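Local coordinates for cellulase (PDB 3WX5), which hydrolyses internal beta-1,4-glucosidic bonds of cellulose, as an endoglucanase of glycoside hydrolase family 12, at residues Gly34-Ile39 against Ser235-Thr240; Ser106-Thr111 against Val219-Glu224; Asn151-Gly156 against Glu170-Asp175. All blocks are in the same frame, centred on the assembly; numbering follows the deposited sequence.

Contact 1 (Gly34-Ile39 against Ser235-Thr240)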
ATOM      1  N   GLY A  34     -16.881   4.451  -6.371  1.00 19.09           N
ATOM      2  CA  GLY A  34     -16.149   5.564  -5.779  1.00 18.59           C
ATOM      3  C   GLY A  34     -15.569   5.251  -4.416  1.00 16.54           C
ATOM      4  O   GLY A  34     -14.912   6.100  -3.818  1.00 19.13           O
ATOM      5  N   ARG A  35     -15.799   4.039  -3.913  1.00 17.30           N
ATOM      6  CA  ARG A  35     -15.322   3.728  -2.576  1.00 17.21           C
ATOM      7  C   ARG A  35     -13.787   3.589  -2.554  1.00 16.89           C
ATOM      8  O   ARG A  35     -13.150   3.884  -1.548  1.00 17.42           O
ATOM      9  CB  ARG A  35     -15.989   2.477  -2.006  1.00 17.67           C
ATOM     10  CG  ARG A  35     -15.369   2.069  -0.670  1.00 20.40           C
ATOM     11  CD  ARG A  35     -16.276   1.201   0.173  1.00 29.03           C
ATOM     12  NE  ARG A  35     -15.573   0.778   1.384  1.00 32.17           N
ATOM     13  CZ  ARG A  35     -15.481   1.499   2.500  1.00 33.00           C
ATOM     14  NH1 ARG A  35     -16.076   2.682   2.598  1.00 30.15           N
ATOM     15  NH2 ARG A  35     -14.820   1.021   3.539  1.00 27.09           N
ATOM     16  N   TYR A  36     -13.213   3.079  -3.643  1.00 14.59           N
ATOM     17  CA  TYR A  36     -11.759   2.937  -3.762  1.00 14.87           C
ATOM     18  C   TYR A  36     -11.284   3.611  -5.044  1.00 15.74           C
ATOM     19  O   TYR A  36     -12.090   3.993  -5.888  1.00 15.84           O
ATOM     20  CB  TYR A  36     -11.318   1.452  -3.747  1.00 13.96           C
ATOM     21  CG  TYR A  36     -11.835   0.667  -2.572  1.00 14.68           C
ATOM     22  CD1 TYR A  36     -11.471   0.996  -1.264  1.00 14.65           C
ATOM     23  CD2 TYR A  36     -12.729  -0.383  -2.757  1.00 17.59           C
ATOM     24  CE1 TYR A  36     -12.038   0.326  -0.180  1.00 16.49           C
ATOM     25  CE2 TYR A  36     -13.257  -1.084  -1.678  1.00 13.36           C
ATOM     26  CZ  TYR A  36     -12.929  -0.702  -0.410  1.00 12.67           C
ATOM     27  OH  TYR A  36     -13.481  -1.367   0.657  1.00 15.94           O
ATOM     28  N   ARG A  37      -9.975   3.779  -5.166  1.00 13.18           N
ATOM     29  CA  ARG A  37      -9.364   4.332  -6.365  1.00 15.38           C
ATOM     30  C   ARG A  37      -8.188   3.453  -6.721  1.00 15.48           C
ATOM     31  O   ARG A  37      -7.431   3.077  -5.831  1.00 15.40           O
ATOM     32  CB  ARG A  37      -8.829   5.709  -6.038  1.00 15.41           C
ATOM     33  CG  ARG A  37      -8.512   6.556  -7.245  1.00 28.53           C
ATOM     34  CD  ARG A  37      -8.969   7.983  -6.966  1.00 36.68           C
ATOM     35  NE  ARG A  37      -8.090   8.914  -7.636  1.00 44.91           N
ATOM     36  CZ  ARG A  37      -8.278   9.346  -8.870  1.00 51.16           C
ATOM     37  NH1 ARG A  37      -9.353   8.957  -9.549  1.00 55.96           N
ATOM     38  NH2 ARG A  37      -7.398  10.175  -9.417  1.00 55.90           N
ATOM     39  N   VAL A  38      -7.960   3.245  -8.013  1.00 15.25           N
ATOM     40  CA  VAL A  38      -6.813   2.474  -8.475  1.00 13.12           C
ATOM     41  C   VAL A  38      -5.865   3.391  -9.263  1.00 14.46           C
ATOM     42  O   VAL A  38      -6.309   4.255 -10.037  1.00 15.08           O
ATOM     43  CB  VAL A  38      -7.249   1.279  -9.345  1.00 12.11           C
ATOM     44  CG1 VAL A  38      -6.020   0.535  -9.919  1.00 11.29           C
ATOM     45  CG2 VAL A  38      -8.125   0.321  -8.504  1.00 12.87           C
ATOM     46  N   ILE A  39      -4.568   3.270  -8.991  1.00 11.87           N
ATOM     47  CA  ILE A  39      -3.599   4.191  -9.589  1.00 11.88           C
ATOM     48  C   ILE A  39      -2.504   3.379 -10.244  1.00 13.97           C
ATOM     49  O   ILE A  39      -2.028   2.398  -9.656  1.00 12.12           O
ATOM     50  CB  ILE A  39      -2.996   5.162  -8.527  1.00 13.25           C
ATOM     51  CG1 ILE A  39      -2.557   4.411  -7.255  1.00 12.71           C
ATOM     52  CG2 ILE A  39      -3.994   6.282  -8.180  1.00 10.49           C
ATOM     53  CD1 ILE A  39      -1.809   5.309  -6.241  1.00 10.20           C
ATOM     54  N   SER A 235      -6.721  -8.614  -6.193  1.00 13.59           N
ATOM     55  CA  SER A 235      -8.158  -8.978  -6.172  1.00 15.01           C
ATOM     56  C   SER A 235      -8.819  -8.808  -4.807  1.00 13.27           C
ATOM     57  O   SER A 235      -8.162  -8.942  -3.778  1.00 14.40           O
ATOM     58  CB  SER A 235      -8.313 -10.450  -6.597  1.00 14.37           C
ATOM     59  OG  SER A 235      -7.671 -10.650  -7.849  1.00 18.88           O
ATOM     60  N   ASP A 236     -10.134  -8.602  -4.802  1.00 13.82           N
ATOM     61  CA  ASP A 236     -10.941  -8.800  -3.594  1.00 15.73           C
ATOM     62  C   ASP A 236     -10.553  -7.820  -2.478  1.00 15.04           C
ATOM     63  O   ASP A 236     -10.601  -8.174  -1.294  1.00 14.47           O
ATOM     64  CB  ASP A 236     -10.761 -10.236  -3.045  1.00 18.35           C
ATOM     65  CG  ASP A 236     -11.140 -11.334  -4.053  1.00 24.55           C
ATOM     66  OD1 ASP A 236     -12.024 -11.124  -4.915  1.00 26.06           O
ATOM     67  OD2 ASP A 236     -10.567 -12.441  -3.922  1.00 28.08           O
ATOM     68  N   PHE A 237     -10.134  -6.615  -2.836  1.00 12.49           N
ATOM     69  CA  PHE A 237      -9.714  -5.618  -1.831  1.00 12.35           C
ATOM     70  C   PHE A 237     -10.928  -5.092  -1.050  1.00 12.88           C
ATOM     71  O   PHE A 237     -11.974  -4.773  -1.643  1.00 13.23           O
ATOM     72  CB  PHE A 237      -9.003  -4.454  -2.521  1.00 13.36           C
ATOM     73  CG  PHE A 237      -8.499  -3.390  -1.580  1.00 13.48           C
ATOM     74  CD1 PHE A 237      -7.433  -3.644  -0.716  1.00 13.64           C
ATOM     75  CD2 PHE A 237      -9.016  -2.102  -1.635  1.00 10.77           C
ATOM     76  CE1 PHE A 237      -6.895  -2.614   0.068  1.00 12.18           C
ATOM     77  CE2 PHE A 237      -8.463  -1.057  -0.874  1.00 14.81           C
ATOM     78  CZ  PHE A 237      -7.405  -1.319  -0.018  1.00 13.27           C
ATOM     79  N   SER A 238     -10.775  -4.979   0.265  0.50  5.96           N
ATOM     80  CA  SER A 238     -11.770  -4.348   1.105  0.50  5.11           C
ATOM     81  C   SER A 238     -11.046  -3.680   2.258  0.50  5.09           C
ATOM     82  O   SER A 238     -10.019  -4.150   2.719  0.50  2.48           O
ATOM     83  CB  SER A 238     -12.715  -5.424   1.666  0.50  7.06           C
ATOM     84  OG  SER A 238     -13.691  -4.839   2.489  0.50 13.25           O
ATOM     85  N   VAL A 239     -11.538  -2.528   2.676  1.00 11.05           N
ATOM     86  CA  VAL A 239     -11.053  -1.925   3.916  1.00 12.01           C
ATOM     87  C   VAL A 239     -12.237  -1.585   4.781  1.00 13.21           C
ATOM     88  O   VAL A 239     -13.253  -1.122   4.258  1.00 15.00           O
ATOM     89  CB  VAL A 239     -10.280  -0.634   3.645  1.00 10.65           C
ATOM     90  CG1 VAL A 239      -9.923   0.025   4.989  1.00 13.66           C
ATOM     91  CG2 VAL A 239      -9.015  -0.941   2.827  1.00 13.79           C
ATOM     92  N   THR A 240     -12.149  -1.886   6.080  1.00 13.23           N
ATOM     93  CA  THR A 240     -13.219  -1.495   7.007  1.00 12.92           C
ATOM     94  C   THR A 240     -12.653  -0.664   8.153  1.00 14.06           C
ATOM     95  O   THR A 240     -11.801  -1.130   8.921  1.00 12.05           O
ATOM     96  CB  THR A 240     -13.977  -2.714   7.593  1.00 10.76           C
ATOM     97  OG1 THR A 240     -14.524  -3.500   6.527  1.00 14.27           O
ATOM     98  CG2 THR A 240     -15.155  -2.221   8.485  1.00 15.27           C
TER
HETATM   99  O   HOH W   1     -15.451  -2.922   0.246  1.00 24.01           O
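A classic beta bulge, in which R35 and Y36 both face V31, brings two consecutive side chains to bear on F237, S238 and V239 of the facing strand. The phenol oxygen of Y36 is the polar centre of the meeting. V239 N donates to Y36 OH over 3.0 Å in a nearly straight bond (166° at the hydrogen), and R35 NE reaches the same OH atom over 3.1 Å, tilted somewhat from the guanidinium plane. A water modelled unusually close to Y36 OH, and only weakly tied to S238 OG, is a doubtful further partner. Two N-H groups, one of them on a cationic guanidinium, would probably draw electron density from the phenol oxygen and fix its position.

R35 arrives there with CG anti to the backbone N (chi1 174°) and the chain extended as far as NE. Its NH2 then bonds V239 O at 2.8 Å, the carbonyl oxygen lying in the guanidinium plane. Strand 36-39 lies in the larger mixed sheet and strand 233-243 in the six-stranded antiparallel one, the two packed as the jelly-roll sandwich of family 12; strands 36-39 and 237-240 pass 9.8 Å apart at 134°, too far for direct backbone pairing.

Between them the Y36 ring is sandwiched. R35 CG sits 3.7 Å above its plane, over the centre of one face, while F237 turns its edge to the opposite face in a T-shaped pair with ring centroids 5.0 Å apart. The nearest atoms of that pair are Y36 CD1 and F237 CE2, at 3.7 Å. V239 CB adds looser apolar contact with Y36 CE1, at 4.3 Å. Beyond the pair, I79 of strand 78-80 touches both aromatic side chains, and L81 packs on both R35 and Y36.

Contact 2 (Ser106-Thr111 against Val219-Glu224)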
ATOM      1  N   SER A 106      -8.640  -5.177   6.815  1.00 10.97           N
ATOM      2  CA  SER A 106      -8.672  -5.242   5.370  1.00 12.10           C
ATOM      3  C   SER A 106      -8.562  -6.672   4.849  1.00 12.05           C
ATOM      4  O   SER A 106      -7.979  -7.530   5.507  1.00 11.96           O
ATOM      5  CB  SER A 106      -7.569  -4.336   4.842  1.00 11.82           C
ATOM      6  OG  SER A 106      -7.496  -4.381   3.438  1.00 10.88           O
ATOM      7  N   ASN A 107      -9.262  -6.947   3.748  1.00 12.84           N
ATOM      8  CA  ASN A 107      -9.035  -8.130   2.926  1.00 13.33           C
ATOM      9  C   ASN A 107      -8.249  -7.819   1.651  1.00 11.47           C
ATOM     10  O   ASN A 107      -8.436  -6.762   1.047  1.00 11.29           O
ATOM     11  CB  ASN A 107     -10.373  -8.770   2.504  1.00 12.58           C
ATOM     12  CG  ASN A 107     -11.316  -9.009   3.660  1.00 18.31           C
ATOM     13  OD1 ASN A 107     -10.916  -9.072   4.816  1.00 13.81           O
ATOM     14  ND2 ASN A 107     -12.606  -9.135   3.339  1.00 19.68           N
ATOM     15  N   TRP A 108      -7.484  -8.797   1.161  1.00 10.84           N
ATOM     16  CA  TRP A 108      -6.811  -8.653  -0.131  1.00 11.88           C
ATOM     17  C   TRP A 108      -6.376 -10.030  -0.607  1.00 13.42           C
ATOM     18  O   TRP A 108      -6.003 -10.877   0.197  1.00 14.27           O
ATOM     19  CB  TRP A 108      -5.569  -7.752  -0.001  1.00 11.09           C
ATOM     20  CG  TRP A 108      -4.954  -7.360  -1.341  1.00 12.19           C
ATOM     21  CD1 TRP A 108      -5.617  -6.899  -2.463  1.00  9.05           C
ATOM     22  CD2 TRP A 108      -3.552  -7.283  -1.652  1.00 11.91           C
ATOM     23  NE1 TRP A 108      -4.712  -6.683  -3.488  1.00  9.58           N
ATOM     24  CE2 TRP A 108      -3.440  -6.894  -3.009  1.00 11.03           C
ATOM     25  CE3 TRP A 108      -2.380  -7.539  -0.921  1.00 12.61           C
ATOM     26  CZ2 TRP A 108      -2.203  -6.643  -3.614  1.00 11.86           C
ATOM     27  CZ3 TRP A 108      -1.145  -7.332  -1.544  1.00 13.13           C
ATOM     28  CH2 TRP A 108      -1.068  -6.919  -2.884  1.00  9.81           C
ATOM     29  N   ARG A 109      -6.348 -10.225  -1.922  1.00 12.73           N
ATOM     30  CA  ARG A 109      -5.790 -11.446  -2.494  1.00 13.00           C
ATOM     31  C   ARG A 109      -4.852 -11.046  -3.627  1.00 13.26           C
ATOM     32  O   ARG A 109      -5.175 -10.177  -4.425  1.00 13.65           O
ATOM     33  CB  ARG A 109      -6.903 -12.339  -3.034  1.00 14.44           C
ATOM     34  CG  ARG A 109      -6.405 -13.649  -3.634  1.00 17.75           C
ATOM     35  CD  ARG A 109      -7.572 -14.626  -3.921  1.00 20.92           C
ATOM     36  NE  ARG A 109      -8.357 -14.205  -5.081  1.00 24.42           N
ATOM     37  CZ  ARG A 109      -7.987 -14.419  -6.344  1.00 28.21           C
ATOM     38  NH1 ARG A 109      -6.842 -15.033  -6.610  1.00 32.34           N
ATOM     39  NH2 ARG A 109      -8.740 -13.991  -7.340  1.00 32.72           N
ATOM     40  N   LEU A 110      -3.676 -11.649  -3.664  1.00 10.85           N
ATOM     41  CA  LEU A 110      -2.731 -11.328  -4.713  1.00 12.24           C
ATOM     42  C   LEU A 110      -2.387 -12.597  -5.498  1.00 13.27           C
ATOM     43  O   LEU A 110      -2.411 -13.729  -4.960  1.00 14.74           O
ATOM     44  CB  LEU A 110      -1.485 -10.685  -4.114  1.00 12.12           C
ATOM     45  CG  LEU A 110      -0.707 -11.610  -3.153  1.00 13.25           C
ATOM     46  CD1 LEU A 110       0.622 -12.029  -3.740  1.00 14.98           C
ATOM     47  CD2 LEU A 110      -0.523 -10.995  -1.766  1.00 14.07           C
ATOM     48  N   THR A 111      -2.074 -12.409  -6.769  1.00 14.90           N
ATOM     49  CA  THR A 111      -1.573 -13.503  -7.585  1.00 14.83           C
ATOM     50  C   THR A 111      -0.103 -13.204  -7.894  1.00 15.07           C
ATOM     51  O   THR A 111       0.204 -12.230  -8.591  1.00 13.18           O
ATOM     52  CB  THR A 111      -2.421 -13.629  -8.884  1.00 17.64           C
ATOM     53  OG1 THR A 111      -3.806 -13.795  -8.525  1.00 14.28           O
ATOM     54  CG2 THR A 111      -1.959 -14.833  -9.723  1.00 19.28           C
ATOM     55  N   VAL A 219      -5.187   4.208   3.078  1.00 11.18           N
ATOM     56  CA  VAL A 219      -4.836   2.805   3.232  1.00 11.62           C
ATOM     57  C   VAL A 219      -4.797   2.233   1.813  1.00 12.56           C
ATOM     58  O   VAL A 219      -5.855   2.158   1.140  1.00 13.04           O
ATOM     59  CB  VAL A 219      -5.929   2.053   4.047  1.00 11.60           C
ATOM     60  CG1 VAL A 219      -5.578   0.549   4.175  1.00 10.90           C
ATOM     61  CG2 VAL A 219      -6.055   2.686   5.439  1.00 12.48           C
ATOM     62  N   GLU A 220      -3.613   1.776   1.393  1.00 11.77           N
ATOM     63  CA  GLU A 220      -3.412   1.326   0.015  1.00 11.44           C
ATOM     64  C   GLU A 220      -2.844  -0.073   0.038  1.00 11.48           C
ATOM     65  O   GLU A 220      -2.186  -0.466   0.999  1.00 10.51           O
ATOM     66  CB  GLU A 220      -2.437   2.259  -0.731  1.00 10.58           C
ATOM     67  CG  GLU A 220      -2.438   3.702  -0.232  1.00 12.12           C
ATOM     68  CD  GLU A 220      -1.728   4.696  -1.175  1.00 16.52           C
ATOM     69  OE1 GLU A 220      -0.971   4.274  -2.082  1.00 16.21           O
ATOM     70  OE2 GLU A 220      -2.004   5.914  -1.060  1.00 16.74           O
ATOM     71  N   THR A 221      -3.024  -0.815  -1.049  1.00  9.57           N
ATOM     72  CA  THR A 221      -2.171  -1.972  -1.248  1.00  9.14           C
ATOM     73  C   THR A 221      -1.888  -2.156  -2.731  1.00 10.19           C
ATOM     74  O   THR A 221      -2.585  -1.575  -3.570  1.00 10.10           O
ATOM     75  CB  THR A 221      -2.816  -3.242  -0.662  1.00  9.49           C
ATOM     76  OG1 THR A 221      -1.824  -4.276  -0.599  1.00 10.43           O
ATOM     77  CG2 THR A 221      -4.019  -3.702  -1.549  1.00  8.73           C
ATOM     78  N   GLY A 222      -0.826  -2.884  -3.056  1.00  9.05           N
ATOM     79  CA  GLY A 222      -0.391  -2.986  -4.460  1.00  8.13           C
ATOM     80  C   GLY A 222       0.946  -3.669  -4.519  1.00 11.55           C
ATOM     81  O   GLY A 222       1.293  -4.406  -3.595  1.00 12.03           O
ATOM     82  N   PHE A 223       1.736  -3.360  -5.548  1.00 10.16           N
ATOM     83  CA  PHE A 223       2.996  -4.075  -5.765  1.00 11.16           C
ATOM     84  C   PHE A 223       4.067  -3.019  -5.971  1.00 12.25           C
ATOM     85  O   PHE A 223       3.968  -2.217  -6.905  1.00 11.47           O
ATOM     86  CB  PHE A 223       2.895  -4.940  -7.027  1.00 10.82           C
ATOM     87  CG  PHE A 223       1.733  -5.915  -7.000  1.00 10.85           C
ATOM     88  CD1 PHE A 223       1.846  -7.109  -6.297  1.00 10.49           C
ATOM     89  CD2 PHE A 223       0.510  -5.595  -7.602  1.00 14.59           C
ATOM     90  CE1 PHE A 223       0.782  -8.007  -6.236  1.00 12.45           C
ATOM     91  CE2 PHE A 223      -0.587  -6.484  -7.523  1.00 12.31           C
ATOM     92  CZ  PHE A 223      -0.434  -7.696  -6.859  1.00 10.85           C
ATOM     93  N   GLU A 224       5.112  -3.018  -5.149  1.00  9.05           N
ATOM     94  CA  GLU A 224       6.258  -2.200  -5.531  1.00  9.50           C
ATOM     95  C   GLU A 224       7.044  -2.955  -6.592  1.00 11.20           C
ATOM     96  O   GLU A 224       7.434  -4.111  -6.393  1.00  9.48           O
ATOM     97  CB  GLU A 224       7.145  -1.848  -4.333  1.00 11.29           C
ATOM     98  CG  GLU A 224       6.447  -0.985  -3.271  1.00 12.91           C
ATOM     99  CD  GLU A 224       7.427  -0.426  -2.242  1.00 16.77           C
ATOM    100  OE1 GLU A 224       8.048  -1.212  -1.491  1.00 13.32           O
ATOM    101  OE2 GLU A 224       7.621   0.805  -2.220  1.00 15.47           O
TER
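W108 NE1 is hydrogen-bonded to S234 OG of strand 233-243, while the indole it belongs to lies against T221 across the contact. T221 OG1, held by a weak hydrogen bond to A121 O, rests over the face of W108, 3.3 Å from CZ3 and 3.3 Å from CE3 of that indole. The other branch of T221 covers the neighbouring ring: CG2 stands 3.5 Å from the centroid of the five-membered ring of W108, only 5° off the normal, a well-centred CH-pi contact. The threonine therefore lies across the whole indole, hydroxyl over the benzene half and methyl over the pyrrole half. Its chi1 of -167° places OG1 anti to the backbone N and CG2 between the backbone N and the carbonyl carbon. On the opposite face of W108, L110 CB sits 4.0 Å above the plane, toward the rim.

F223 closes in obliquely, its CZ 3.8 Å from W108 CZ2 and the two ring planes inclined at 47°. The same phenyl meets L110 CB at its edge, through CE1 at 4.1 Å, and G222 O approaches W108 CH2 at 3.5 Å. Strands 101-111 and 215-225 belong to the two facing sheets of the sandwich, and no hydrogen bond joins the segments. Cohesion in this buried interior comes mainly from apolar and CH-pi packing, with an oxygen of T221 and one of G222 also lying against the indole, and with the polar ends of W108 and T221 bonded to S234 and A121 of other strands and not to each other's segment.

Contact 3 (Asn151-Gly156 against Glu170-Asp175)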
ATOM      1  N   ASN A 151      14.801 -11.066  -3.631  1.00 12.85           N
ATOM      2  CA  ASN A 151      15.609 -10.539  -2.518  1.00 13.69           C
ATOM      3  C   ASN A 151      15.547  -9.031  -2.381  1.00 12.86           C
ATOM      4  O   ASN A 151      16.497  -8.422  -1.901  1.00 13.30           O
ATOM      5  CB  ASN A 151      17.098 -10.988  -2.594  1.00 16.07           C
ATOM      6  CG  ASN A 151      17.783 -10.982  -1.213  1.00 17.23           C
ATOM      7  OD1 ASN A 151      17.201 -11.438  -0.232  1.00 18.01           O
ATOM      8  ND2 ASN A 151      19.029 -10.524  -1.152  1.00 16.84           N
ATOM      9  N   VAL A 152      14.425  -8.426  -2.774  1.00 10.05           N
ATOM     10  CA  VAL A 152      14.200  -7.008  -2.538  1.00 11.42           C
ATOM     11  C   VAL A 152      14.105  -6.768  -1.026  1.00 12.75           C
ATOM     12  O   VAL A 152      13.723  -7.677  -0.299  1.00 14.11           O
ATOM     13  CB  VAL A 152      12.915  -6.537  -3.270  1.00 10.14           C
ATOM     14  CG1 VAL A 152      13.128  -6.579  -4.789  1.00 11.39           C
ATOM     15  CG2 VAL A 152      11.707  -7.404  -2.866  1.00 13.75           C
ATOM     16  N   MET A 153      14.533  -5.594  -0.549  1.00 13.10           N
ATOM     17  CA  MET A 153      14.673  -5.331   0.901  1.00 12.23           C
ATOM     18  C   MET A 153      13.864  -4.062   1.211  1.00 11.13           C
ATOM     19  O   MET A 153      13.826  -3.155   0.398  1.00 10.16           O
ATOM     20  CB  MET A 153      16.144  -5.054   1.260  1.00 14.54           C
ATOM     21  CG  MET A 153      17.020  -6.306   1.376  1.00 19.34           C
ATOM     22  SD  MET A 153      16.367  -7.481   2.597  1.00 24.47           S
ATOM     23  CE  MET A 153      16.792  -9.061   1.836  1.00 23.79           C
ATOM     24  N   PRO A 154      13.247  -3.993   2.403  1.00 11.54           N
ATOM     25  CA  PRO A 154      12.704  -2.728   2.909  1.00 12.86           C
ATOM     26  C   PRO A 154      13.795  -1.673   3.068  1.00 12.00           C
ATOM     27  O   PRO A 154      14.994  -2.013   3.191  1.00 14.36           O
ATOM     28  CB  PRO A 154      12.169  -3.130   4.287  1.00 12.76           C
ATOM     29  CG  PRO A 154      11.759  -4.547   4.102  1.00 12.05           C
ATOM     30  CD  PRO A 154      12.912  -5.105   3.304  1.00 13.21           C
ATOM     31  N   GLY A 155      13.388  -0.410   3.035  1.00 10.79           N
ATOM     32  CA  GLY A 155      14.269   0.703   3.428  1.00 10.81           C
ATOM     33  C   GLY A 155      14.761   0.580   4.854  1.00 12.13           C
ATOM     34  O   GLY A 155      14.153  -0.104   5.680  1.00 12.68           O
ATOM     35  N   GLY A 156      15.863   1.253   5.155  1.00 12.03           N
ATOM     36  CA  GLY A 156      16.280   1.414   6.554  1.00 13.68           C
ATOM     37  C   GLY A 156      16.975   0.186   7.109  1.00 15.78           C
ATOM     38  O   GLY A 156      17.687  -0.513   6.387  1.00 15.85           O
ATOM     39  N   GLU A 170       9.083  -9.186  10.539  1.00  9.88           N
ATOM     40  CA  GLU A 170      10.263  -8.327  10.692  1.00 11.36           C
ATOM     41  C   GLU A 170       9.863  -6.875  10.726  1.00 12.28           C
ATOM     42  O   GLU A 170       9.062  -6.452   9.897  1.00 13.07           O
ATOM     43  CB  GLU A 170      11.184  -8.521   9.480  1.00 11.09           C
ATOM     44  CG  GLU A 170      11.573  -9.992   9.229  1.00 10.17           C
ATOM     45  CD  GLU A 170      12.382 -10.167   7.969  1.00 15.82           C
ATOM     46  OE1 GLU A 170      12.754  -9.150   7.365  1.00 13.35           O
ATOM     47  OE2 GLU A 170      12.611 -11.321   7.543  1.00 16.15           O
ATOM     48  N   VAL A 171      10.458  -6.091  11.634  1.00 11.31           N
ATOM     49  CA  VAL A 171      10.180  -4.659  11.670  1.00 12.45           C
ATOM     50  C   VAL A 171      11.395  -3.902  11.136  1.00 12.82           C
ATOM     51  O   VAL A 171      12.525  -4.151  11.585  1.00 11.92           O
ATOM     52  CB  VAL A 171       9.848  -4.177  13.109  1.00 12.47           C
ATOM     53  CG1 VAL A 171       9.377  -2.752  13.097  1.00 12.91           C
ATOM     54  CG2 VAL A 171       8.757  -5.081  13.752  1.00 11.46           C
ATOM     55  N   TRP A 172      11.177  -3.095  10.095  1.00 11.14           N
ATOM     56  CA  TRP A 172      12.239  -2.267   9.473  1.00  9.48           C
ATOM     57  C   TRP A 172      11.905  -0.811   9.649  1.00 11.45           C
ATOM     58  O   TRP A 172      10.724  -0.448   9.582  1.00  9.65           O
ATOM     59  CB  TRP A 172      12.311  -2.552   7.973  1.00  9.20           C
ATOM     60  CG  TRP A 172      12.772  -3.942   7.673  1.00  9.49           C
ATOM     61  CD1 TRP A 172      12.075  -5.115   7.854  1.00 10.11           C
ATOM     62  CD2 TRP A 172      14.057  -4.302   7.194  1.00 14.39           C
ATOM     63  NE1 TRP A 172      12.871  -6.199   7.505  1.00 13.70           N
ATOM     64  CE2 TRP A 172      14.087  -5.714   7.078  1.00 13.16           C
ATOM     65  CE3 TRP A 172      15.171  -3.555   6.761  1.00 17.13           C
ATOM     66  CZ2 TRP A 172      15.209  -6.398   6.583  1.00 18.14           C
ATOM     67  CZ3 TRP A 172      16.291  -4.231   6.312  1.00 19.90           C
ATOM     68  CH2 TRP A 172      16.299  -5.641   6.210  1.00 18.36           C
ATOM     69  N   PHE A 173      12.920   0.027   9.885  1.00  9.22           N
ATOM     70  CA  PHE A 173      12.672   1.444  10.152  1.00  9.82           C
ATOM     71  C   PHE A 173      13.677   2.298   9.378  1.00 12.11           C
ATOM     72  O   PHE A 173      14.875   2.015   9.416  1.00 11.19           O
ATOM     73  CB  PHE A 173      12.817   1.754  11.656  1.00  9.73           C
ATOM     74  CG  PHE A 173      12.687   3.224  11.985  1.00 10.52           C
ATOM     75  CD1 PHE A 173      11.515   3.900  11.697  1.00 13.40           C
ATOM     76  CD2 PHE A 173      13.782   3.949  12.436  1.00 15.56           C
ATOM     77  CE1 PHE A 173      11.393   5.259  11.941  1.00 15.59           C
ATOM     78  CE2 PHE A 173      13.671   5.305  12.688  1.00 16.79           C
ATOM     79  CZ  PHE A 173      12.476   5.963  12.411  1.00 15.44           C
ATOM     80  N   ALA A 174      13.204   3.334   8.680  1.00  9.45           N
ATOM     81  CA  ALA A 174      14.121   4.367   8.200  1.00 10.95           C
ATOM     82  C   ALA A 174      13.657   5.733   8.650  1.00 13.28           C
ATOM     83  O   ALA A 174      12.495   6.091   8.471  1.00 12.93           O
ATOM     84  CB  ALA A 174      14.218   4.346   6.657  1.00 10.82           C
ATOM     85  N   ASP A 175      14.629   6.579   8.960  1.00 14.16           N
ATOM     86  CA  ASP A 175      14.349   7.953   9.316  1.00 15.75           C
ATOM     87  C   ASP A 175      14.625   8.870   8.104  1.00 15.89           C
ATOM     88  O   ASP A 175      15.757   9.317   7.888  1.00 13.71           O
ATOM     89  CB  ASP A 175      15.216   8.321  10.529  1.00 16.95           C
ATOM     90  CG  ASP A 175      15.007   9.744  10.973  1.00 21.64           C
ATOM     91  OD1 ASP A 175      14.047  10.389  10.496  1.00 17.82           O
ATOM     92  OD2 ASP A 175      15.820  10.211  11.791  1.00 26.87           O
TER
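Loop 151-156 and strand 170-175 come nearest at G156 and A174, whose CA atoms are 4.0 Å apart, where the chain directions differ by 50°. No conventional hydrogen bond crosses here; instead G156 CA points a C-H at F173 O over 3.2 Å, and a side chain on G156 would collide with that oxygen. A174 CB packs on G156 CA at 3.6 Å.

W172 CG, anti to its carbonyl carbon (chi1 -67°), meets P154 CB at 3.5 Å. P154 lies over one indole face, with CG 3.7 Å from the centroid of the five-membered ring and 5° off its normal, a CH-pi contact. M153 SD makes an oblique Met-aromatic contact, 4.1 Å from W172 CH2. W172 NE1 donates to E170 OE1 at 3.0 Å; the oxygen lies in the indole plane and accepts through its anti lone pair. An alanine in place of W172 would probably leave P154 and M153 without an aromatic surface to pack on, and E170 OE1 without its indole donor.

W172 pairs through its backbone with A182 of strand 179-185, and F173 with N157 of strand 157-164, while P154 packs on Y180, R184 and W145, joining the loop to strands 179-185 and 140-149.

Followed from the N terminus, the chain opens contact 1 at 34-39 and contact 2 at 106-111, then opens and closes contact 3 between 151-156 and 170-175. Contact 2 closes at 219-224 and contact 1 at 235-240, so the three loops lie one within another and none cross. Contacts 1 and 2 both join the two facing sheets and touch directly, where strands 101-111 and 233-243 pair and where F237 packs on T221. Contact 3 is local, bracketing strand 157-164 and its turn within the larger mixed sheet. Its nearest atoms are about 6 Å from contact 2 and about 18 Å from contact 1, on the opposite side of the chain's centre from the latter.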